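Local coordinates for protein prephenate dehydrogenase (Corynebacterium glutamicum ATCC 13032, PDB 3KTD) that probably catalyses the NAD+- or NADP+-dependent oxidative decarboxylation of prephenate on the route to tyrosine, at residues A[23-32]-A[172-180]; A[311-319]-A[330-341]. All coordinates share one frame; numbering follows the deposited sequence.

Contact 1 is a buried, mostly apolar contact between the C-terminal ends of two helices in the nucleotide-binding domain, with the His-32 imidazole and CB of Asp-26 taking part. Contact 2, only partly buried, joins two parallel strands near the C terminus through backbone hydrogen bonds, with arginines and a glutamate on the face away from its helix and Phe-341 against Arg-316 at the end. Their centres lie 19 Å apart. Met-174 and Ala-177 of helix 162-177, and Val-178 just after it, touch 23-32, while Val-172 and Leu-176 reach Val-340 and Glu-339. Contact 1 thus packs helices on the main sheet; contact 2 is a small beta-alpha-beta unit beside its last strand, 181-184.

Contact 1: A[23-32]-A[172-180]; sequences LLRDLHAANH and VQMALAVGA
Val-178 and Leu-27 meet at the middle of this helix-helix contact, CG1 of Val-178 lying 3.9 Å from CD2 of Leu-27. The same CG1 presses on the aliphatic CB of Asp-26 at 3.6 Å. Leu-23, one turn earlier, crosses the selenomethionine Met-174 at about a right angle, its CD2 4.2 Å from SE; chi1 of -179° swings this leucine's CG away from the backbone N and carries its branches to the helix opposite. At the other end, in one of its two conformers, the His-32 ring lies obliquely by CB of Ala-177, a position to be read with caution. The two short helical segments run nearly perpendicular, at 83°. Both helices finish here in Schellman motifs, at Asn-31 and at Gly-179, and Ala-30, His-32, Ala-177 and Val-178 lie at or just past those ends. The Asp-26 carboxylate turns to Gly-140, whose N-H binds OD1. Leu-23 also touches a glycine-rich sequence that resembles a Rossmann dinucleotide-binding loop, consistent with NAD+ binding by this domain. Beneath the contact lies the central sheet: Leu-27 and Met-174 share Val-11 of strand 11-14, and Leu-23 and Met-174 share Trp-147 of strand 146-149.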
ATOM      1  N   LEU A  23     -25.326   2.270   6.518  1.00 33.23           N
ATOM      2  CA  LEU A  23     -26.420   2.108   5.580  1.00 33.16           C
ATOM      3  C   LEU A  23     -27.690   2.708   6.181  1.00 33.05           C
ATOM      4  O   LEU A  23     -28.404   3.425   5.505  1.00 32.66           O
ATOM      5  CB  LEU A  23     -26.614   0.626   5.247  1.00 33.17           C
ATOM      6  CG  LEU A  23     -27.713   0.260   4.250  1.00 32.78           C
ATOM      7  CD1 LEU A  23     -27.379   0.758   2.853  1.00 30.50           C
ATOM      8  CD2 LEU A  23     -27.929  -1.244   4.249  1.00 30.99           C
ATOM      9  N   LEU A  24     -27.948   2.434   7.456  1.00 33.60           N
ATOM     10  CA  LEU A  24     -29.126   2.961   8.133  1.00 34.36           C
ATOM     11  C   LEU A  24     -29.088   4.477   8.115  1.00 35.59           C
ATOM     12  O   LEU A  24     -30.101   5.131   7.831  1.00 35.60           O
ATOM     13  CB  LEU A  24     -29.192   2.471   9.583  1.00 34.46           C
ATOM     14  CG  LEU A  24     -30.320   3.007  10.479  1.00 34.18           C
ATOM     15  CD1 LEU A  24     -31.628   2.345  10.166  1.00 33.03           C
ATOM     16  CD2 LEU A  24     -29.989   2.802  11.944  1.00 36.05           C
ATOM     17  N   ARG A  25     -27.916   5.033   8.413  1.00 36.45           N
ATOM     18  CA  ARG A  25     -27.755   6.483   8.471  1.00 37.08           C
ATOM     19  C   ARG A  25     -27.970   7.135   7.106  1.00 37.29           C
ATOM     20  O   ARG A  25     -28.670   8.150   7.014  1.00 37.76           O
ATOM     21  CB  ARG A  25     -26.374   6.870   9.004  1.00 37.20           C
ATOM     22  CG  ARG A  25     -26.139   6.646  10.492  1.00 37.81           C
ATOM     23  CD  ARG A  25     -24.692   7.032  10.834  1.00 39.42           C
ATOM     24  NE  ARG A  25     -24.366   6.956  12.259  1.00 38.80           N
ATOM     25  CZ  ARG A  25     -24.722   7.855  13.174  1.00 38.57           C
ATOM     26  NH1 ARG A  25     -25.456   8.911  12.843  1.00 39.05           N
ATOM     27  NH2 ARG A  25     -24.360   7.683  14.441  1.00 38.79           N
ATOM     28  N   ASP A  26     -27.366   6.565   6.059  1.00 36.56           N
ATOM     29  CA  ASP A  26     -27.487   7.136   4.712  1.00 36.90           C
ATOM     30  C   ASP A  26     -28.919   7.017   4.171  1.00 36.93           C
ATOM     31  O   ASP A  26     -29.406   7.928   3.499  1.00 37.49           O
ATOM     32  CB  ASP A  26     -26.491   6.493   3.733  1.00 36.97           C
ATOM     33  CG  ASP A  26     -25.063   7.017   3.897  1.00 39.65           C
ATOM     34  OD1 ASP A  26     -24.876   8.133   4.446  1.00 42.01           O
ATOM     35  OD2 ASP A  26     -24.119   6.314   3.450  1.00 40.02           O
ATOM     36  N   LEU A  27     -29.582   5.900   4.462  1.00 35.98           N
ATOM     37  CA  LEU A  27     -30.956   5.690   4.034  1.00 35.51           C
ATOM     38  C   LEU A  27     -31.897   6.640   4.750  1.00 36.61           C
ATOM     39  O   LEU A  27     -32.895   7.082   4.175  1.00 36.27           O
ATOM     40  CB  LEU A  27     -31.402   4.252   4.288  1.00 34.72           C
ATOM     41  CG  LEU A  27     -30.872   3.189   3.324  1.00 32.62           C
ATOM     42  CD1 LEU A  27     -31.334   1.815   3.754  1.00 28.26           C
ATOM     43  CD2 LEU A  27     -31.293   3.470   1.883  1.00 27.15           C
ATOM     44  N   HIS A  28     -31.578   6.940   6.007  1.00 37.42           N
ATOM     45  CA  HIS A  28     -32.382   7.848   6.819  1.00 37.40           C
ATOM     46  C   HIS A  28     -32.198   9.264   6.305  1.00 37.33           C
ATOM     47  O   HIS A  28     -33.168  10.012   6.181  1.00 37.43           O
ATOM     48  CB  HIS A  28     -31.965   7.750   8.288  1.00 37.45           C
ATOM     49  CG  HIS A  28     -32.856   8.495   9.232  1.00 37.04           C
ATOM     50  ND1 HIS A  28     -34.096   8.026   9.612  1.00 38.26           N
ATOM     51  CD2 HIS A  28     -32.670   9.654   9.905  1.00 36.16           C
ATOM     52  CE1 HIS A  28     -34.643   8.872  10.464  1.00 37.76           C
ATOM     53  NE2 HIS A  28     -33.795   9.867  10.662  1.00 39.67           N
ATOM     54  N   ALA A  29     -30.947   9.616   6.003  1.00 37.67           N
ATOM     55  CA  ALA A  29     -30.600  10.924   5.437  1.00 37.95           C
ATOM     56  C   ALA A  29     -31.370  11.123   4.133  1.00 38.61           C
ATOM     57  O   ALA A  29     -32.066  12.128   3.964  1.00 38.37           O
ATOM     58  CB  ALA A  29     -29.079  11.033   5.197  1.00 37.07           C
ATOM     59  N   ALA A  30     -31.275  10.133   3.239  1.00 39.21           N
ATOM     60  CA  ALA A  30     -32.006  10.138   1.963  1.00 39.35           C
ATOM     61  C   ALA A  30     -33.522   9.999   2.137  1.00 39.15           C
ATOM     62  O   ALA A  30     -34.243   9.943   1.151  1.00 39.13           O
ATOM     63  CB  ALA A  30     -31.483   9.032   1.036  1.00 39.25           C
ATOM     64  N   ASN A  31     -33.985   9.910   3.384  1.00 39.49           N
ATOM     65  CA  ASN A  31     -35.407   9.907   3.736  1.00 39.91           C
ATOM     66  C   ASN A  31     -36.203   8.672   3.316  1.00 39.59           C
ATOM     67  O   ASN A  31     -37.422   8.764   3.158  1.00 40.23           O
ATOM     68  CB  ASN A  31     -36.106  11.183   3.218  1.00 40.47           C
ATOM     69  CG  ASN A  31     -37.507  11.374   3.805  1.00 42.44           C
ATOM     70  OD1 ASN A  31     -37.801  10.920   4.917  1.00 45.86           O
ATOM     71  ND2 ASN A  31     -38.379  12.044   3.053  1.00 41.46           N
ATOM     72  N   HIS A  32     -35.546   7.524   3.146  1.00 39.05           N
ATOM     73  CA  HIS A  32     -36.214   6.265   2.795  0.50 38.37           C
ATOM     74  C   HIS A  32     -36.612   5.508   4.066  1.00 38.57           C
ATOM     75  O   HIS A  32     -35.902   5.571   5.066  1.00 38.32           O
ATOM     76  CB  HIS A  32     -35.286   5.373   1.953  0.50 38.03           C
ATOM     77  CG  HIS A  32     -34.984   5.910   0.586  0.50 35.90           C
ATOM     78  ND1 HIS A  32     -33.796   6.537   0.278  0.50 31.62           N
ATOM     79  CD2 HIS A  32     -35.709   5.899  -0.559  0.50 33.75           C
ATOM     80  CE1 HIS A  32     -33.805   6.895  -0.994  0.50 31.66           C
ATOM     81  NE2 HIS A  32     -34.955   6.518  -1.524  0.50 32.00           N
ATOM     82  N   VAL A 172     -30.645  -2.935  -5.920  1.00 34.15           N
ATOM     83  CA  VAL A 172     -29.886  -2.028  -6.761  1.00 33.72           C
ATOM     84  C   VAL A 172     -30.302  -0.579  -6.482  1.00 34.26           C
ATOM     85  O   VAL A 172     -29.454   0.320  -6.380  1.00 35.11           O
ATOM     86  CB  VAL A 172     -30.081  -2.371  -8.234  1.00 33.30           C
ATOM     87  CG1 VAL A 172     -29.351  -1.384  -9.111  1.00 33.52           C
ATOM     88  CG2 VAL A 172     -29.583  -3.769  -8.497  1.00 32.29           C
ATOM     89  N   GLN A 173     -31.604  -0.356  -6.342  1.00 33.43           N
ATOM     90  CA  GLN A 173     -32.112   0.967  -6.012  1.00 33.08           C
ATOM     91  C   GLN A 173     -31.581   1.438  -4.676  1.00 32.74           C
ATOM     92  O   GLN A 173     -31.294   2.618  -4.512  1.00 32.88           O
ATOM     93  CB  GLN A 173     -33.649   0.976  -6.001  1.00 33.88           C
ATOM     94  CG  GLN A 173     -34.251   0.941  -7.383  1.00 33.10           C
ATOM     95  CD  GLN A 173     -33.761   2.087  -8.223  1.00 33.03           C
ATOM     96  OE1 GLN A 173     -33.037   1.894  -9.201  1.00 34.79           O
ATOM     97  NE2 GLN A 173     -34.095   3.299  -7.809  1.00 34.95           N
HETATM   98  N   MSE A 174     -31.459   0.506  -3.731  1.00 32.85           N
HETATM   99  CA  MSE A 174     -30.913   0.787  -2.406  1.00 32.90           C
HETATM  100  C   MSE A 174     -29.442   1.226  -2.517  1.00 33.65           C
HETATM  101  O   MSE A 174     -29.068   2.301  -2.030  1.00 34.49           O
HETATM  102  CB  MSE A 174     -31.038  -0.451  -1.505  1.00 32.45           C
HETATM  103  CG  MSE A 174     -30.732  -0.198  -0.039  1.00 32.23           C
HETATM  104 SE   MSE A 174     -30.530  -1.812   1.032  0.75 31.23          SE
HETATM  105  CE  MSE A 174     -28.938  -2.559   0.207  1.00 26.41           C
ATOM    106  N   ALA A 175     -28.619   0.400  -3.158  1.00 33.69           N
ATOM    107  CA  ALA A 175     -27.201   0.716  -3.350  1.00 34.25           C
ATOM    108  C   ALA A 175     -27.020   2.056  -4.062  1.00 35.54           C
ATOM    109  O   ALA A 175     -26.107   2.826  -3.732  1.00 35.33           O
ATOM    110  CB  ALA A 175     -26.510  -0.387  -4.134  1.00 33.78           C
ATOM    111  N   LEU A 176     -27.887   2.338  -5.037  1.00 36.47           N
ATOM    112  CA  LEU A 176     -27.809   3.604  -5.769  1.00 37.16           C
ATOM    113  C   LEU A 176     -28.308   4.772  -4.896  1.00 38.03           C
ATOM    114  O   LEU A 176     -27.765   5.874  -4.971  1.00 38.22           O
ATOM    115  CB  LEU A 176     -28.587   3.538  -7.087  1.00 36.87           C
ATOM    116  CG  LEU A 176     -28.104   2.586  -8.190  1.00 35.64           C
ATOM    117  CD1 LEU A 176     -29.175   2.525  -9.294  1.00 33.69           C
ATOM    118  CD2 LEU A 176     -26.750   2.983  -8.768  1.00 26.78           C
ATOM    119  N   ALA A 177     -29.318   4.516  -4.059  1.00 38.15           N
ATOM    120  CA  ALA A 177     -29.861   5.532  -3.142  1.00 37.90           C
ATOM    121  C   ALA A 177     -28.814   6.131  -2.179  1.00 38.01           C
ATOM    122  O   ALA A 177     -29.000   7.262  -1.700  1.00 38.48           O
ATOM    123  CB  ALA A 177     -31.029   4.958  -2.348  1.00 37.56           C
ATOM    124  N   VAL A 178     -27.734   5.386  -1.897  1.00 36.82           N
ATOM    125  CA  VAL A 178     -26.652   5.857  -1.007  1.00 35.79           C
ATOM    126  C   VAL A 178     -25.337   6.187  -1.768  1.00 35.35           C
ATOM    127  O   VAL A 178     -24.219   5.989  -1.257  1.00 34.04           O
ATOM    128  CB  VAL A 178     -26.391   4.831   0.144  1.00 36.12           C
ATOM    129  CG1 VAL A 178     -27.664   4.584   0.933  1.00 33.92           C
ATOM    130  CG2 VAL A 178     -25.837   3.508  -0.397  1.00 33.74           C
ATOM    131  N   GLY A 179     -25.491   6.680  -2.996  1.00 35.28           N
ATOM    132  CA  GLY A 179     -24.368   7.114  -3.831  1.00 34.98           C
ATOM    133  C   GLY A 179     -23.395   6.062  -4.335  1.00 34.93           C
ATOM    134  O   GLY A 179     -22.298   6.403  -4.772  1.00 35.18           O
ATOM    135  N   ALA A 180     -23.764   4.788  -4.298  1.00 34.77           N
ATOM    136  CA  ALA A 180     -22.842   3.750  -4.757  1.00 34.62           C
ATOM    137  C   ALA A 180     -22.889   3.572  -6.262  1.00 34.38           C
ATOM    138  O   ALA A 180     -23.791   4.051  -6.939  1.00 34.53           O
ATOM    139  CB  ALA A 180     -23.124   2.429  -4.072  1.00 35.17           C
TER

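Contact 2: A[311-319]-A[330-341]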
ATOM      1  N   SER A 311     -13.233   6.176 -14.090  1.00 54.54           N
ATOM      2  CA  SER A 311     -13.560   6.001 -15.507  1.00 53.42           C
ATOM      3  C   SER A 311     -14.158   4.621 -15.809  1.00 52.11           C
ATOM      4  O   SER A 311     -13.914   4.053 -16.880  1.00 52.09           O
ATOM      5  CB  SER A 311     -12.331   6.275 -16.389  1.00 53.26           C
ATOM      6  OG  SER A 311     -12.101   7.667 -16.507  1.00 54.01           O
ATOM      7  N   ARG A 312     -14.947   4.084 -14.874  1.00 50.52           N
ATOM      8  CA  ARG A 312     -15.680   2.843 -15.142  1.00 48.92           C
ATOM      9  C   ARG A 312     -16.773   3.138 -16.171  1.00 47.26           C
ATOM     10  O   ARG A 312     -17.449   4.165 -16.072  1.00 45.55           O
ATOM     11  CB  ARG A 312     -16.342   2.281 -13.889  1.00 48.77           C
ATOM     12  CG  ARG A 312     -15.400   1.823 -12.811  1.00 48.93           C
ATOM     13  CD  ARG A 312     -16.173   1.252 -11.624  1.00 48.63           C
ATOM     14  NE  ARG A 312     -15.275   1.024 -10.498  1.00 47.51           N
ATOM     15  CZ  ARG A 312     -14.959   1.934  -9.582  1.00 48.29           C
ATOM     16  NH1 ARG A 312     -15.489   3.149  -9.617  1.00 49.38           N
ATOM     17  NH2 ARG A 312     -14.112   1.620  -8.611  1.00 51.62           N
ATOM     18  N   PRO A 313     -16.944   2.244 -17.166  1.00 46.38           N
ATOM     19  CA  PRO A 313     -18.030   2.431 -18.120  1.00 45.55           C
ATOM     20  C   PRO A 313     -19.379   2.265 -17.445  1.00 44.47           C
ATOM     21  O   PRO A 313     -19.457   1.677 -16.374  1.00 44.45           O
ATOM     22  CB  PRO A 313     -17.793   1.328 -19.155  1.00 45.62           C
ATOM     23  CG  PRO A 313     -16.952   0.328 -18.475  1.00 46.17           C
ATOM     24  CD  PRO A 313     -16.098   1.090 -17.524  1.00 46.20           C
ATOM     25  N   VAL A 314     -20.425   2.776 -18.078  1.00 43.89           N
ATOM     26  CA  VAL A 314     -21.758   2.751 -17.497  1.00 43.85           C
ATOM     27  C   VAL A 314     -22.800   2.237 -18.494  1.00 43.94           C
ATOM     28  O   VAL A 314     -23.012   2.837 -19.541  1.00 43.49           O
ATOM     29  CB  VAL A 314     -22.151   4.154 -16.965  1.00 43.57           C
ATOM     30  CG1 VAL A 314     -21.821   5.227 -17.981  1.00 45.01           C
ATOM     31  CG2 VAL A 314     -23.620   4.203 -16.578  1.00 42.22           C
ATOM     32  N   LEU A 315     -23.420   1.105 -18.161  1.00 44.53           N
ATOM     33  CA  LEU A 315     -24.505   0.532 -18.948  1.00 45.37           C
ATOM     34  C   LEU A 315     -25.834   0.792 -18.263  1.00 45.94           C
ATOM     35  O   LEU A 315     -25.947   0.666 -17.042  1.00 45.82           O
ATOM     36  CB  LEU A 315     -24.332  -0.977 -19.127  1.00 45.99           C
ATOM     37  CG  LEU A 315     -23.597  -1.446 -20.381  1.00 48.37           C
ATOM     38  CD1 LEU A 315     -22.309  -0.651 -20.619  1.00 51.38           C
ATOM     39  CD2 LEU A 315     -23.324  -2.946 -20.283  1.00 49.14           C
ATOM     40  N   ARG A 316     -26.837   1.138 -19.067  1.00 46.73           N
ATOM     41  CA  ARG A 316     -28.194   1.392 -18.587  1.00 47.27           C
ATOM     42  C   ARG A 316     -29.076   0.183 -18.885  1.00 46.75           C
ATOM     43  O   ARG A 316     -29.370  -0.107 -20.042  1.00 46.48           O
ATOM     44  CB  ARG A 316     -28.762   2.662 -19.246  1.00 47.88           C
ATOM     45  CG  ARG A 316     -28.209   3.959 -18.645  1.00 50.85           C
ATOM     46  CD  ARG A 316     -28.228   5.146 -19.611  1.00 53.38           C
ATOM     47  NE  ARG A 316     -29.556   5.457 -20.141  1.00 55.43           N
ATOM     48  CZ  ARG A 316     -29.858   6.551 -20.847  1.00 57.05           C
ATOM     49  NH1 ARG A 316     -28.934   7.477 -21.103  1.00 56.55           N
ATOM     50  NH2 ARG A 316     -31.105   6.735 -21.283  1.00 57.93           N
ATOM     51  N   LEU A 317     -29.478  -0.532 -17.841  1.00 46.71           N
ATOM     52  CA  LEU A 317     -30.352  -1.689 -18.007  1.00 46.76           C
ATOM     53  C   LEU A 317     -31.796  -1.235 -18.027  1.00 46.97           C
ATOM     54  O   LEU A 317     -32.134  -0.209 -17.451  1.00 47.01           O
ATOM     55  CB  LEU A 317     -30.172  -2.690 -16.869  1.00 46.57           C
ATOM     56  CG  LEU A 317     -28.741  -3.097 -16.531  1.00 46.71           C
ATOM     57  CD1 LEU A 317     -28.758  -4.210 -15.499  1.00 47.36           C
ATOM     58  CD2 LEU A 317     -27.984  -3.522 -17.774  1.00 48.53           C
ATOM     59  N   HIS A 318     -32.642  -2.011 -18.692  1.00 47.56           N
ATOM     60  CA  HIS A 318     -34.071  -1.748 -18.726  1.00 47.94           C
ATOM     61  C   HIS A 318     -34.787  -3.042 -18.373  1.00 47.40           C
ATOM     62  O   HIS A 318     -35.326  -3.711 -19.254  1.00 48.26           O
ATOM     63  CB  HIS A 318     -34.506  -1.260 -20.113  1.00 48.18           C
ATOM     64  CG  HIS A 318     -33.837   0.006 -20.550  1.00 51.98           C
ATOM     65  ND1 HIS A 318     -32.648   0.016 -21.252  1.00 54.95           N
ATOM     66  CD2 HIS A 318     -34.191   1.304 -20.392  1.00 54.51           C
ATOM     67  CE1 HIS A 318     -32.300   1.265 -21.507  1.00 55.33           C
ATOM     68  NE2 HIS A 318     -33.217   2.065 -20.993  1.00 55.94           N
ATOM     69  N   PRO A 319     -34.781  -3.419 -17.084  1.00 46.42           N
ATOM     70  CA  PRO A 319     -35.495  -4.622 -16.664  1.00 46.39           C
ATOM     71  C   PRO A 319     -36.870  -4.694 -17.317  1.00 46.40           C
ATOM     72  O   PRO A 319     -37.555  -3.681 -17.401  1.00 46.43           O
ATOM     73  CB  PRO A 319     -35.626  -4.445 -15.152  1.00 45.97           C
ATOM     74  CG  PRO A 319     -34.467  -3.624 -14.774  1.00 45.87           C
ATOM     75  CD  PRO A 319     -34.143  -2.737 -15.947  1.00 46.38           C
ATOM     76  N   HIS A 330     -22.548  -8.522 -19.810  1.00 37.16           N
ATOM     77  CA  HIS A 330     -21.753  -7.542 -20.533  1.00 37.68           C
ATOM     78  C   HIS A 330     -21.141  -6.560 -19.531  1.00 36.92           C
ATOM     79  O   HIS A 330     -19.993  -6.159 -19.677  1.00 37.44           O
ATOM     80  CB  HIS A 330     -22.629  -6.840 -21.586  1.00 38.49           C
ATOM     81  CG  HIS A 330     -21.864  -6.031 -22.594  1.00 43.47           C
ATOM     82  ND1 HIS A 330     -22.415  -4.945 -23.246  1.00 46.83           N
ATOM     83  CD2 HIS A 330     -20.597  -6.146 -23.062  1.00 45.79           C
ATOM     84  CE1 HIS A 330     -21.522  -4.432 -24.075  1.00 47.95           C
ATOM     85  NE2 HIS A 330     -20.408  -5.138 -23.978  1.00 47.95           N
ATOM     86  N   ALA A 331     -21.894  -6.206 -18.493  1.00 36.22           N
ATOM     87  CA  ALA A 331     -21.396  -5.307 -17.452  1.00 35.66           C
ATOM     88  C   ALA A 331     -20.338  -5.995 -16.592  1.00 35.64           C
ATOM     89  O   ALA A 331     -19.364  -5.364 -16.171  1.00 35.66           O
ATOM     90  CB  ALA A 331     -22.537  -4.826 -16.586  1.00 35.25           C
ATOM     91  N   GLU A 332     -20.549  -7.284 -16.334  1.00 35.49           N
ATOM     92  CA  GLU A 332     -19.635  -8.093 -15.531  1.00 35.40           C
ATOM     93  C   GLU A 332     -18.255  -8.179 -16.186  1.00 35.42           C
ATOM     94  O   GLU A 332     -17.238  -7.965 -15.531  1.00 35.51           O
ATOM     95  CB  GLU A 332     -20.210  -9.500 -15.359  1.00 35.21           C
ATOM     96  CG  GLU A 332     -19.416 -10.440 -14.453  1.00 36.33           C
ATOM     97  CD  GLU A 332     -19.799 -11.902 -14.664  1.00 37.24           C
ATOM     98  OE1 GLU A 332     -19.346 -12.501 -15.662  1.00 37.06           O
ATOM     99  OE2 GLU A 332     -20.547 -12.462 -13.835  1.00 37.67           O
ATOM    100  N   THR A 333     -18.238  -8.501 -17.478  1.00 35.02           N
ATOM    101  CA  THR A 333     -17.000  -8.637 -18.237  1.00 35.03           C
ATOM    102  C   THR A 333     -16.212  -7.329 -18.270  1.00 35.25           C
ATOM    103  O   THR A 333     -14.976  -7.322 -18.225  1.00 34.44           O
ATOM    104  CB  THR A 333     -17.297  -9.037 -19.694  1.00 35.14           C
ATOM    105  OG1 THR A 333     -18.240 -10.116 -19.711  1.00 34.83           O
ATOM    106  CG2 THR A 333     -16.003  -9.437 -20.424  1.00 34.12           C
ATOM    107  N   LEU A 334     -16.951  -6.228 -18.356  1.00 35.31           N
ATOM    108  CA  LEU A 334     -16.368  -4.907 -18.474  1.00 35.49           C
ATOM    109  C   LEU A 334     -16.148  -4.217 -17.127  1.00 35.61           C
ATOM    110  O   LEU A 334     -15.468  -3.194 -17.058  1.00 35.81           O
ATOM    111  CB  LEU A 334     -17.265  -4.032 -19.358  1.00 35.53           C
ATOM    112  CG  LEU A 334     -17.368  -4.401 -20.837  1.00 33.95           C
ATOM    113  CD1 LEU A 334     -18.381  -3.501 -21.518  1.00 32.75           C
ATOM    114  CD2 LEU A 334     -16.007  -4.288 -21.514  1.00 35.12           C
ATOM    115  N   GLY A 335     -16.708  -4.766 -16.057  1.00 35.60           N
ATOM    116  CA  GLY A 335     -16.641  -4.096 -14.757  1.00 35.72           C
ATOM    117  C   GLY A 335     -17.449  -2.807 -14.800  1.00 35.43           C
ATOM    118  O   GLY A 335     -17.181  -1.857 -14.062  1.00 34.43           O
ATOM    119  N   ALA A 336     -18.443  -2.774 -15.678  1.00 35.91           N
ATOM    120  CA  ALA A 336     -19.269  -1.590 -15.837  1.00 35.94           C
ATOM    121  C   ALA A 336     -20.187  -1.438 -14.637  1.00 35.58           C
ATOM    122  O   ALA A 336     -20.659  -2.424 -14.088  1.00 34.48           O
ATOM    123  CB  ALA A 336     -20.084  -1.689 -17.099  1.00 35.50           C
ATOM    124  N   ARG A 337     -20.391  -0.199 -14.207  1.00 36.50           N
ATOM    125  CA  ARG A 337     -21.393   0.098 -13.199  1.00 37.40           C
ATOM    126  C   ARG A 337     -22.692   0.229 -13.977  1.00 37.57           C
ATOM    127  O   ARG A 337     -22.657   0.409 -15.189  1.00 36.78           O
ATOM    128  CB  ARG A 337     -21.069   1.386 -12.437  1.00 38.11           C
ATOM    129  CG  ARG A 337     -21.203   2.671 -13.247  1.00 40.11           C
ATOM    130  CD  ARG A 337     -20.737   3.909 -12.474  1.00 42.08           C
ATOM    131  NE  ARG A 337     -21.081   5.117 -13.221  1.00 46.06           N
ATOM    132  CZ  ARG A 337     -22.280   5.706 -13.220  1.00 47.94           C
ATOM    133  NH1 ARG A 337     -23.283   5.231 -12.483  1.00 50.11           N
ATOM    134  NH2 ARG A 337     -22.480   6.791 -13.961  1.00 48.12           N
ATOM    135  N   ILE A 338     -23.831   0.131 -13.300  1.00 38.93           N
ATOM    136  CA  ILE A 338     -25.123   0.208 -13.986  1.00 40.33           C
ATOM    137  C   ILE A 338     -26.090   1.212 -13.374  1.00 41.23           C
ATOM    138  O   ILE A 338     -26.004   1.544 -12.196  1.00 40.97           O
ATOM    139  CB  ILE A 338     -25.820  -1.175 -14.045  1.00 40.57           C
ATOM    140  CG1 ILE A 338     -26.320  -1.605 -12.662  1.00 41.01           C
ATOM    141  CG2 ILE A 338     -24.876  -2.228 -14.616  1.00 39.93           C
ATOM    142  CD1 ILE A 338     -27.019  -2.940 -12.672  1.00 42.46           C
ATOM    143  N   GLU A 339     -27.008   1.684 -14.207  1.00 43.12           N
ATOM    144  CA  GLU A 339     -28.082   2.583 -13.802  1.00 45.12           C
ATOM    145  C   GLU A 339     -29.350   2.028 -14.439  1.00 46.39           C
ATOM    146  O   GLU A 339     -29.401   1.871 -15.655  1.00 47.14           O
ATOM    147  CB  GLU A 339     -27.804   4.012 -14.292  1.00 45.64           C
ATOM    148  CG  GLU A 339     -26.771   4.814 -13.447  1.00 48.30           C
ATOM    149  CD  GLU A 339     -27.342   5.401 -12.133  1.00 50.64           C
ATOM    150  OE1 GLU A 339     -28.585   5.536 -12.001  1.00 54.32           O
ATOM    151  OE2 GLU A 339     -26.539   5.742 -11.231  1.00 50.59           O
ATOM    152  N   VAL A 340     -30.367   1.725 -13.636  1.00 47.41           N
ATOM    153  CA  VAL A 340     -31.578   1.080 -14.161  1.00 48.44           C
ATOM    154  C   VAL A 340     -32.722   2.064 -14.433  1.00 49.75           C
ATOM    155  O   VAL A 340     -33.183   2.757 -13.530  1.00 50.10           O
ATOM    156  CB  VAL A 340     -32.059  -0.053 -13.226  1.00 48.26           C
ATOM    157  CG1 VAL A 340     -30.883  -0.954 -12.862  1.00 48.07           C
ATOM    158  CG2 VAL A 340     -32.693   0.501 -11.968  1.00 48.65           C
ATOM    159  N   PHE A 341     -33.158   2.131 -15.689  1.00 51.02           N
ATOM    160  CA  PHE A 341     -34.290   2.972 -16.083  1.00 52.03           C
ATOM    161  C   PHE A 341     -35.547   2.128 -16.349  1.00 52.34           C
ATOM    162  O   PHE A 341     -35.657   0.974 -15.928  1.00 52.20           O
ATOM    163  CB  PHE A 341     -33.940   3.818 -17.320  1.00 52.50           C
ATOM    164  CG  PHE A 341     -32.901   4.896 -17.069  1.00 55.24           C
ATOM    165  CD1 PHE A 341     -32.492   5.240 -15.773  1.00 57.68           C
ATOM    166  CD2 PHE A 341     -32.392   5.630 -18.136  1.00 56.37           C
ATOM    167  CE1 PHE A 341     -31.551   6.251 -15.558  1.00 58.44           C
ATOM    168  CE2 PHE A 341     -31.457   6.649 -17.923  1.00 57.86           C
ATOM    169  CZ  PHE A 341     -31.038   6.958 -16.636  1.00 58.41           C
ATOM    170  OXT PHE A 341     -36.504   2.584 -16.982  1.00 52.78           O
TER
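A beta-alpha-beta unit closes on itself here: strand 314-317 leads through helix 324-334 to strand 337-340, which returns parallel to the first. Backbone bonds join them: Arg-337 N to Pro-313 O (3.0 Å), Leu-315 N to Arg-337 O (3.1 Å) and Glu-339 N to Leu-315 O, and beyond a weak bond from Leu-317 N to Glu-339 O the pairing ends with Phe-341 N on Leu-317 O. A Schellman motif at Gly-335 stops the helix and turns the chain into the second strand.

On the face that meets the helix, CD2 of Leu-315 lies 3.7 Å from ND1 of His-330, the two side chains crossing at about a right angle, and CD1 of Leu-315 reaches CB of Ala-336. Leu-317 joins this layer, CD1 to CD1 of Ile-338 at 3.6 Å; Trp-168 of helix 162-177 also touches Leu-317. Ile-338 is hydrogen-bonded through its backbone to Val-182, placing the pair beside strand 181-184. Arg-312 NH1 forms a salt bridge with Glu-181, and its NH2 a hydrogen bond with the carbonyl O of Ser-221 of the second subunit, so the edge of the unit takes part in the dimer interface.

The opposite face carries Val-314, Arg-337, Arg-316 and Glu-339. CG2 of Val-314 sits over the centre of the Arg-337 guanidinium, while Glu-339 OE2 lies at its edge, in plane, in a salt bridge of 3.5 Å to NH1. Farther along, Arg-316 bends at chi3 (57°) toward the C-terminal Phe-341, whose CE2 lies over one face of the guanidinium; the guanidinium and ring planes stand 56° apart, with Arg-316 NH2 at the ring's edge, 3.6 Å from CD2 of Phe-341.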